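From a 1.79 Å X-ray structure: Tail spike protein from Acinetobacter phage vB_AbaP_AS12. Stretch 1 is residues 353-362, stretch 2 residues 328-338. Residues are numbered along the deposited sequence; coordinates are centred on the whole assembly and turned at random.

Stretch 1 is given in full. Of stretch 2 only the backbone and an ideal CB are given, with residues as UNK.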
ATOM      1  N   GLN A 353      11.332  14.349  -7.935  1.00 10.05           N
ATOM      2  CA  GLN A 353      12.269  14.850  -8.930  1.00 10.03           C
ATOM      3  C   GLN A 353      12.429  16.352  -8.800  1.00  9.57           C
ATOM      4  O   GLN A 353      11.468  17.063  -8.498  1.00 12.05           O
ATOM      5  CB  GLN A 353      11.786  14.499 -10.338  1.00 15.10           C
ATOM      6  CG  GLN A 353      11.526  13.006 -10.471  1.00 18.89           C
ATOM      7  CD  GLN A 353      11.071  12.591 -11.859  1.00 23.41           C
ATOM      8  OE1 GLN A 353      11.048  13.410 -12.778  1.00 25.18           O
ATOM      9  NE2 GLN A 353      10.723  11.310 -12.023  1.00 19.95           N
ATOM     10  N   ALA A 354      13.656  16.819  -9.034  1.00 10.75           N
ATOM     11  CA  ALA A 354      13.946  18.242  -9.157  1.00 11.18           C
ATOM     12  C   ALA A 354      13.564  18.957  -7.862  1.00 10.85           C
ATOM     13  O   ALA A 354      12.729  19.856  -7.824  1.00 11.48           O
ATOM     14  CB  ALA A 354      13.244  18.836 -10.382  1.00 13.98           C
ATOM     15  N   ILE A 355      14.179  18.497  -6.779  1.00  9.60           N
ATOM     16  CA  ILE A 355      13.976  19.064  -5.452  1.00  9.49           C
ATOM     17  C   ILE A 355      15.237  19.839  -5.086  1.00 11.01           C
ATOM     18  O   ILE A 355      16.309  19.257  -4.856  1.00 11.88           O
ATOM     19  CB  ILE A 355      13.656  17.992  -4.400  1.00  9.66           C
ATOM     20  CG1 ILE A 355      12.385  17.213  -4.800  1.00 11.56           C
ATOM     21  CG2 ILE A 355      13.515  18.651  -3.008  1.00  9.89           C
ATOM     22  CD1 ILE A 355      12.318  15.843  -4.112  1.00 13.61           C
ATOM     23  N   TYR A 356      15.112  21.165  -5.036  1.00 10.44           N
ATOM     24  CA  TYR A 356      16.257  22.055  -4.845  1.00  9.56           C
ATOM     25  C   TYR A 356      16.366  22.400  -3.367  1.00 11.81           C
ATOM     26  O   TYR A 356      15.774  23.363  -2.887  1.00 13.02           O
ATOM     27  CB  TYR A 356      16.092  23.269  -5.737  1.00 11.39           C
ATOM     28  CG  TYR A 356      16.011  22.802  -7.142  1.00 13.13           C
ATOM     29  CD1 TYR A 356      17.148  22.336  -7.805  1.00 17.28           C
ATOM     30  CD2 TYR A 356      14.794  22.712  -7.783  1.00 14.76           C
ATOM     31  CE1 TYR A 356      17.070  21.848  -9.113  1.00 20.29           C
ATOM     32  CE2 TYR A 356      14.716  22.237  -9.102  1.00 16.74           C
ATOM     33  CZ  TYR A 356      15.845  21.802  -9.743  1.00 22.66           C
ATOM     34  OH  TYR A 356      15.743  21.324 -11.038  1.00 26.09           O
ATOM     35  N   ASN A 357      17.129  21.577  -2.638  1.00 10.90           N
ATOM     36  CA  ASN A 357      17.206  21.654  -1.182  1.00  9.37           C
ATOM     37  C   ASN A 357      18.317  22.623  -0.775  1.00 10.80           C
ATOM     38  O   ASN A 357      19.366  22.251  -0.238  1.00 11.79           O
ATOM     39  CB  ASN A 357      17.422  20.267  -0.581  1.00 10.27           C
ATOM     40  CG  ASN A 357      18.684  19.563  -1.118  1.00 10.57           C
ATOM     41  OD1 ASN A 357      18.968  19.571  -2.316  1.00 11.24           O
ATOM     42  ND2 ASN A 357      19.439  18.965  -0.219  1.00 11.36           N
ATOM     43  N   LYS A 358      18.048  23.906  -1.029  1.00 11.86           N
ATOM     44  CA  LYS A 358      19.021  24.969  -0.785  1.00 10.89           C
ATOM     45  C   LYS A 358      18.490  26.082   0.113  1.00 11.26           C
ATOM     46  O   LYS A 358      19.090  27.167   0.156  1.00 13.19           O
ATOM     47  CB  LYS A 358      19.498  25.574  -2.110  1.00 11.28           C
ATOM     48  CG  LYS A 358      18.377  26.172  -2.953  1.00 12.79           C
ATOM     49  CD  LYS A 358      18.936  26.829  -4.240  1.00 14.83           C
ATOM     50  CE  LYS A 358      17.826  27.499  -5.031  1.00 16.46           C
ATOM     51  NZ  LYS A 358      18.321  28.086  -6.310  1.00 15.40           N
ATOM     52  N   TYR A 359      17.401  25.853   0.838  1.00 11.44           N
ATOM     53  CA  TYR A 359      16.718  26.914   1.560  1.00 12.33           C
ATOM     54  C   TYR A 359      16.854  26.743   3.068  1.00 13.20           C
ATOM     55  O   TYR A 359      16.845  25.622   3.590  1.00 13.44           O
ATOM     56  CB  TYR A 359      15.250  26.966   1.154  1.00 13.59           C
ATOM     57  CG  TYR A 359      15.098  27.245  -0.316  1.00 11.64           C
ATOM     58  CD1 TYR A 359      15.304  28.536  -0.807  1.00 12.77           C
ATOM     59  CD2 TYR A 359      14.778  26.240  -1.216  1.00 11.46           C
ATOM     60  CE1 TYR A 359      15.178  28.818  -2.124  1.00 11.61           C
ATOM     61  CE2 TYR A 359      14.654  26.518  -2.568  1.00 11.37           C
ATOM     62  CZ  TYR A 359      14.869  27.819  -3.004  1.00 11.80           C
ATOM     63  OH  TYR A 359      14.757  28.168  -4.328  1.00 13.22           O
ATOM     64  N   LYS A 360      16.960  27.874   3.757  1.00 13.81           N
ATOM     65  CA  LYS A 360      17.168  27.904   5.196  1.00 13.56           C
ATOM     66  C   LYS A 360      16.280  28.964   5.829  1.00 15.10           C
ATOM     67  O   LYS A 360      16.046  30.024   5.228  1.00 16.85           O
ATOM     68  CB  LYS A 360      18.633  28.210   5.547  1.00 14.22           C
ATOM     69  CG  LYS A 360      19.601  27.174   5.018  1.00 14.24           C
ATOM     70  CD  LYS A 360      21.054  27.514   5.299  1.00 16.08           C
ATOM     71  CE  LYS A 360      21.929  26.414   4.758  1.00 13.60           C
ATOM     72  NZ  LYS A 360      23.387  26.716   4.968  1.00 14.68           N
ATOM     73  N   PRO A 361      15.820  28.729   7.057  1.00 13.64           N
ATOM     74  CA  PRO A 361      15.083  29.759   7.790  1.00 15.34           C
ATOM     75  C   PRO A 361      16.012  30.849   8.292  1.00 18.34           C
ATOM     76  O   PRO A 361      17.207  30.640   8.503  1.00 18.21           O
ATOM     77  CB  PRO A 361      14.473  28.976   8.962  1.00 14.52           C
ATOM     78  CG  PRO A 361      15.513  27.949   9.275  1.00 15.19           C
ATOM     79  CD  PRO A 361      16.045  27.528   7.889  1.00 14.39           C
ATOM     80  N   ALA A 362      15.435  32.031   8.511  1.00 20.45           N
ATOM     81  CA  ALA A 362      16.213  33.130   9.072  1.00 24.61           C
ATOM     82  C   ALA A 362      16.711  32.789  10.471  1.00 24.32           C
ATOM     83  O   ALA A 362      17.858  33.090  10.822  1.00 22.55           O
ATOM     84  CB  ALA A 362      15.369  34.410   9.113  1.00 24.93           C
ATOM     85  N   UNK A 328       4.323  11.038  -6.268  1.00 10.71           N
ATOM     86  CA  UNK A 328       5.392  11.773  -6.951  1.00  9.60           C
ATOM     87  C   UNK A 328       5.383  13.257  -6.635  1.00 11.07           C
ATOM     88  O   UNK A 328       4.384  13.821  -6.189  1.00  9.38           O
ATOM     89  CB  UNK A 328       5.276  11.578  -8.464  1.00  9.60           C
ATOM     90  N   UNK A 329       6.510  13.888  -6.928  1.00 11.23           N
ATOM     91  CA  UNK A 329       6.558  15.323  -7.081  1.00 10.63           C
ATOM     92  C   UNK A 329       7.587  15.654  -8.149  1.00 11.07           C
ATOM     93  O   UNK A 329       8.548  14.906  -8.368  1.00 11.18           O
ATOM     94  CB  UNK A 329       6.888  16.012  -5.756  1.00 10.63           C
ATOM     95  N   UNK A 330       7.370  16.793  -8.803  1.00 12.21           N
ATOM     96  CA  UNK A 330       8.311  17.335  -9.778  1.00 10.94           C
ATOM     97  C   UNK A 330       8.411  18.840  -9.578  1.00 12.13           C
ATOM     98  O   UNK A 330       7.397  19.539  -9.669  1.00 14.30           O
ATOM     99  CB  UNK A 330       7.881  17.002 -11.208  1.00 10.94           C
ATOM    100  N   UNK A 331       9.636  19.328  -9.348  1.00 11.96           N
ATOM    101  CA  UNK A 331       9.989  20.740  -9.229  1.00 12.32           C
ATOM    102  C   UNK A 331       9.501  21.299  -7.901  1.00 13.43           C
ATOM    103  O   UNK A 331       8.363  21.767  -7.780  1.00 13.87           O
ATOM    104  CB  UNK A 331       9.402  21.544 -10.391  1.00 12.32           C
ATOM    105  N   UNK A 332      10.381  21.258  -6.902  1.00 11.77           N
ATOM    106  CA  UNK A 332      10.063  21.664  -5.544  1.00  9.22           C
ATOM    107  C   UNK A 332      11.139  22.599  -5.041  1.00  9.76           C
ATOM    108  O   UNK A 332      12.325  22.245  -5.031  1.00 10.59           O
ATOM    109  CB  UNK A 332       9.922  20.451  -4.622  1.00  9.22           C
ATOM    110  N   UNK A 333      10.721  23.800  -4.649  1.00 10.18           N
ATOM    111  CA  UNK A 333      11.541  24.754  -3.899  1.00 10.57           C
ATOM    112  C   UNK A 333      10.854  24.941  -2.545  1.00 11.37           C
ATOM    113  O   UNK A 333       9.869  25.683  -2.428  1.00 12.58           O
ATOM    114  CB  UNK A 333      11.700  26.082  -4.643  1.00 10.57           C
ATOM    115  N   UNK A 334      11.386  24.289  -1.516  1.00 10.84           N
ATOM    116  CA  UNK A 334      10.766  24.333  -0.200  1.00 10.64           C
ATOM    117  C   UNK A 334      11.812  24.129   0.883  1.00 11.70           C
ATOM    118  O   UNK A 334      12.849  23.513   0.663  1.00 13.17           O
ATOM    119  CB  UNK A 334       9.666  23.276  -0.085  1.00 10.64           C
ATOM    120  N   UNK A 335      11.508  24.629   2.080  1.00 10.79           N
ATOM    121  CA  UNK A 335      12.410  24.413   3.204  1.00 11.57           C
ATOM    122  C   UNK A 335      12.365  22.967   3.680  1.00 13.18           C
ATOM    123  O   UNK A 335      13.395  22.406   4.062  1.00 12.84           O
ATOM    124  CB  UNK A 335      12.058  25.356   4.356  1.00 11.57           C
ATOM    125  N   UNK A 336      11.184  22.358   3.694  1.00 10.63           N
ATOM    126  CA  UNK A 336      11.040  20.945   4.015  1.00  9.30           C
ATOM    127  C   UNK A 336      10.323  20.234   2.881  1.00 11.87           C
ATOM    128  O   UNK A 336       9.447  20.809   2.228  1.00 11.30           O
ATOM    129  CB  UNK A 336      10.284  20.757   5.332  1.00  9.30           C
ATOM    130  N   UNK A 337      10.669  18.963   2.686  1.00 10.71           N
ATOM    131  CA  UNK A 337       9.849  18.086   1.862  1.00 10.14           C
ATOM    132  C   UNK A 337       8.625  17.655   2.658  1.00 10.35           C
ATOM    133  O   UNK A 337       7.491  17.870   2.227  1.00 11.37           O
ATOM    134  CB  UNK A 337      10.648  16.870   1.390  1.00 10.14           C
ATOM    135  N   UNK A 338       8.851  17.113   3.852  1.00 10.94           N
ATOM    136  CA  UNK A 338       7.801  16.712   4.770  1.00  9.89           C
ATOM    137  C   UNK A 338       8.099  17.350   6.112  1.00 11.35           C
ATOM    138  O   UNK A 338       9.193  17.168   6.664  1.00 12.99           O
ATOM    139  CB  UNK A 338       7.700  15.190   4.884  1.00  9.89           C
TER

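Position 328 begins an extended strand, and its CB has no atom of stretch 1 within 5.5 Å, so only a long side chain could reach across. The residue is Met328, as selenomethionine; its CE ends 3.6 Å from Gln353 NE2.

At 329 the CB points sideways, and Gln353 N donates to the carbonyl O of 329 (2.9 Å). A medium side chain could reach the Ile355 methyl. Asn329 does so: its OD1 lies 3.5 Å from Ile355 CD1 and has no hydrogen-bond partner in the model.

Position 330 pairs with Gln353 in a parallel bridge, both side chains on the same face. Gln353 offers an amide there, so a long polar residue would suit, though a beta-branched one would also fit the strand. It is Glu330, whose OE1 shares water 1 with Gln353 OE1; the water donates to both, at 3.1 Å and 3.0 Å respectively.

At 331 phi is positive (73°) with psi at 93°, angles that glycine would bear best, and the CB points away. The backbone N of 331 donates to Gln353 O (3.0 Å). A polar side chain could still lie beside Ala354 CB and reach the Tyr356 hydroxyl through water. The deposited His331 does this: its ND1 is 3.6 Å from Ala354 CB, and water 2 links His331 ND1 (2.9 Å) to Tyr356 OH (2.8 Å).

Position 332 is bridged to Ile355, and its CB lies 4.1 Å from Ile355 CG1, so leucine, isoleucine or valine would suit. Leu332 places CD2 3.9 Å from Ile355 CG2. Leu332 N donates to Ala354 O (2.9 Å). Tyr356 N donates to Leu332 O (3.0 Å).

At 333 the CB sits 3.6 Å from Tyr359 CE2, with the Tyr356 ring also near. A flat side chain would suit, and one with a polar edge could use the Tyr359 hydroxyl. His333 does both: one face receives Tyr356 CD2, 3.4 Å from His333 NE2, in a slid, near-parallel pair, and His333 ND1 hydrogen-bonds Tyr359 OH (2.8 Å).

At 334 the CB points away, so stretch 1 hardly constrains the choice. Ala334 contributes its carbonyl: water 3 joins Ala334 O (2.9 Å) to Tyr359 N (3.0 Å).

Position 335 is at a corner, its CB sideways and 4.8 Å from Tyr359 CB; a long side chain could come near Pro361. Gln335, extended through chi2, puts OE1 3.7 Å from Pro361 CB, and water 4 bridges Gln335 O (2.7 Å) to Tyr359 O (2.8 Å).

At 336 the CB points away, leaving many residues possible; it is Asn336. At 337 the CB points toward stretch 1 but has nothing within 5.5 Å, so a large apolar or aromatic side chain could reach the Ile355 methyl. Phe337 does, its CD1 4.2 Å from Ile355 CD1. Position 338 is out of reach and holds Leu338.

Stretch 2 328-338: MNEHLHAQNFL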
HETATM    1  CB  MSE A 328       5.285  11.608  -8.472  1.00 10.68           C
HETATM    2  CG  MSE A 328       5.349  10.184  -8.926  1.00 10.09           C
HETATM    3 SE   MSE A 328       5.532  10.076 -10.863  0.92 11.79          SE
HETATM    4  CE  MSE A 328       7.270  10.947 -11.100  1.00 15.06           C
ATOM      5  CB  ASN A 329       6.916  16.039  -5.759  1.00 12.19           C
ATOM      6  CG  ASN A 329       8.386  16.143  -5.545  1.00 14.27           C
ATOM      7  OD1 ASN A 329       9.031  15.210  -5.046  1.00 13.28           O
ATOM      8  ND2 ASN A 329       8.961  17.274  -5.958  1.00 13.41           N
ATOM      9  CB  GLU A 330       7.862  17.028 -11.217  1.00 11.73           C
ATOM     10  CG  GLU A 330       7.727  15.530 -11.536  1.00 16.90           C
ATOM     11  CD  GLU A 330       7.432  15.222 -12.996  1.00 25.50           C
ATOM     12  OE1 GLU A 330       7.875  15.979 -13.893  1.00 23.85           O
ATOM     13  OE2 GLU A 330       6.772  14.188 -13.239  1.00 26.74           O
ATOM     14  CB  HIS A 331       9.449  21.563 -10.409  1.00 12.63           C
ATOM     15  CG  HIS A 331       9.860  21.032 -11.742  1.00 15.06           C
ATOM     16  ND1 HIS A 331      11.140  21.161 -12.231  1.00 16.66           N
ATOM     17  CD2 HIS A 331       9.167  20.331 -12.670  1.00 16.23           C
ATOM     18  CE1 HIS A 331      11.221  20.555 -13.405  1.00 19.27           C
ATOM     19  NE2 HIS A 331      10.036  20.043 -13.691  1.00 17.68           N
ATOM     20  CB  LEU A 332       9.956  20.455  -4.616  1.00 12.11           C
ATOM     21  CG  LEU A 332       9.667  20.781  -3.136  1.00 10.98           C
ATOM     22  CD1 LEU A 332       8.302  21.402  -3.014  1.00 11.00           C
ATOM     23  CD2 LEU A 332       9.747  19.529  -2.268  1.00 12.61           C
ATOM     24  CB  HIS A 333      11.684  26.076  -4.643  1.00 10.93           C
ATOM     25  CG  HIS A 333      12.423  25.965  -5.934  1.00 12.60           C
ATOM     26  ND1 HIS A 333      13.763  26.265  -6.059  1.00 12.14           N
ATOM     27  CD2 HIS A 333      12.005  25.583  -7.162  1.00 13.62           C
ATOM     28  CE1 HIS A 333      14.137  26.075  -7.313  1.00 14.46           C
ATOM     29  NE2 HIS A 333      13.090  25.651  -8.001  1.00 13.44           N
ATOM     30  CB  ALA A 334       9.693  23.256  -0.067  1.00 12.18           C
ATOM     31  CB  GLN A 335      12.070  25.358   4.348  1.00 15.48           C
ATOM     32  CG  GLN A 335      13.082  25.294   5.483  1.00 14.73           C
ATOM     33  CD  GLN A 335      12.689  26.217   6.622  1.00 17.01           C
ATOM     34  OE1 GLN A 335      12.385  27.387   6.397  1.00 17.38           O
ATOM     35  NE2 GLN A 335      12.651  25.685   7.836  1.00 17.19           N
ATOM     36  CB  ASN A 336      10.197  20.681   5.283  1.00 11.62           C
ATOM     37  CG  ASN A 336      10.660  21.441   6.533  1.00 14.28           C
ATOM     38  OD1 ASN A 336       9.814  21.953   7.268  1.00 16.09           O
ATOM     39  ND2 ASN A 336      11.957  21.471   6.813  1.00 12.64           N
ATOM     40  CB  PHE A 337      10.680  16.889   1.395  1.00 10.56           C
ATOM     41  CG  PHE A 337       9.920  15.842   0.617  1.00 10.29           C
ATOM     42  CD1 PHE A 337       9.838  15.906  -0.768  1.00 11.65           C
ATOM     43  CD2 PHE A 337       9.371  14.751   1.272  1.00 12.11           C
ATOM     44  CE1 PHE A 337       9.180  14.927  -1.480  1.00 12.15           C
ATOM     45  CE2 PHE A 337       8.697  13.770   0.586  1.00 10.65           C
ATOM     46  CZ  PHE A 337       8.610  13.842  -0.805  1.00 11.05           C
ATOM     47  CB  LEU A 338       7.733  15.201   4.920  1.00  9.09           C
ATOM     48  CG  LEU A 338       6.831  14.698   6.068  1.00 11.17           C
ATOM     49  CD1 LEU A 338       5.382  15.094   5.851  1.00 13.39           C
ATOM     50  CD2 LEU A 338       6.982  13.177   6.183  1.00 13.49           C
TER
HETATM   51  O   HOH W   1      10.886  16.358 -13.332  1.00 33.58           O
HETATM   52  O   HOH W   2      13.605  22.613 -12.287  1.00 37.39           O
HETATM   53  O   HOH W   3      15.688  23.389   0.968  1.00 11.11           O
HETATM   54  O   HOH W   4      16.075  22.937   3.761  1.00 13.12           O
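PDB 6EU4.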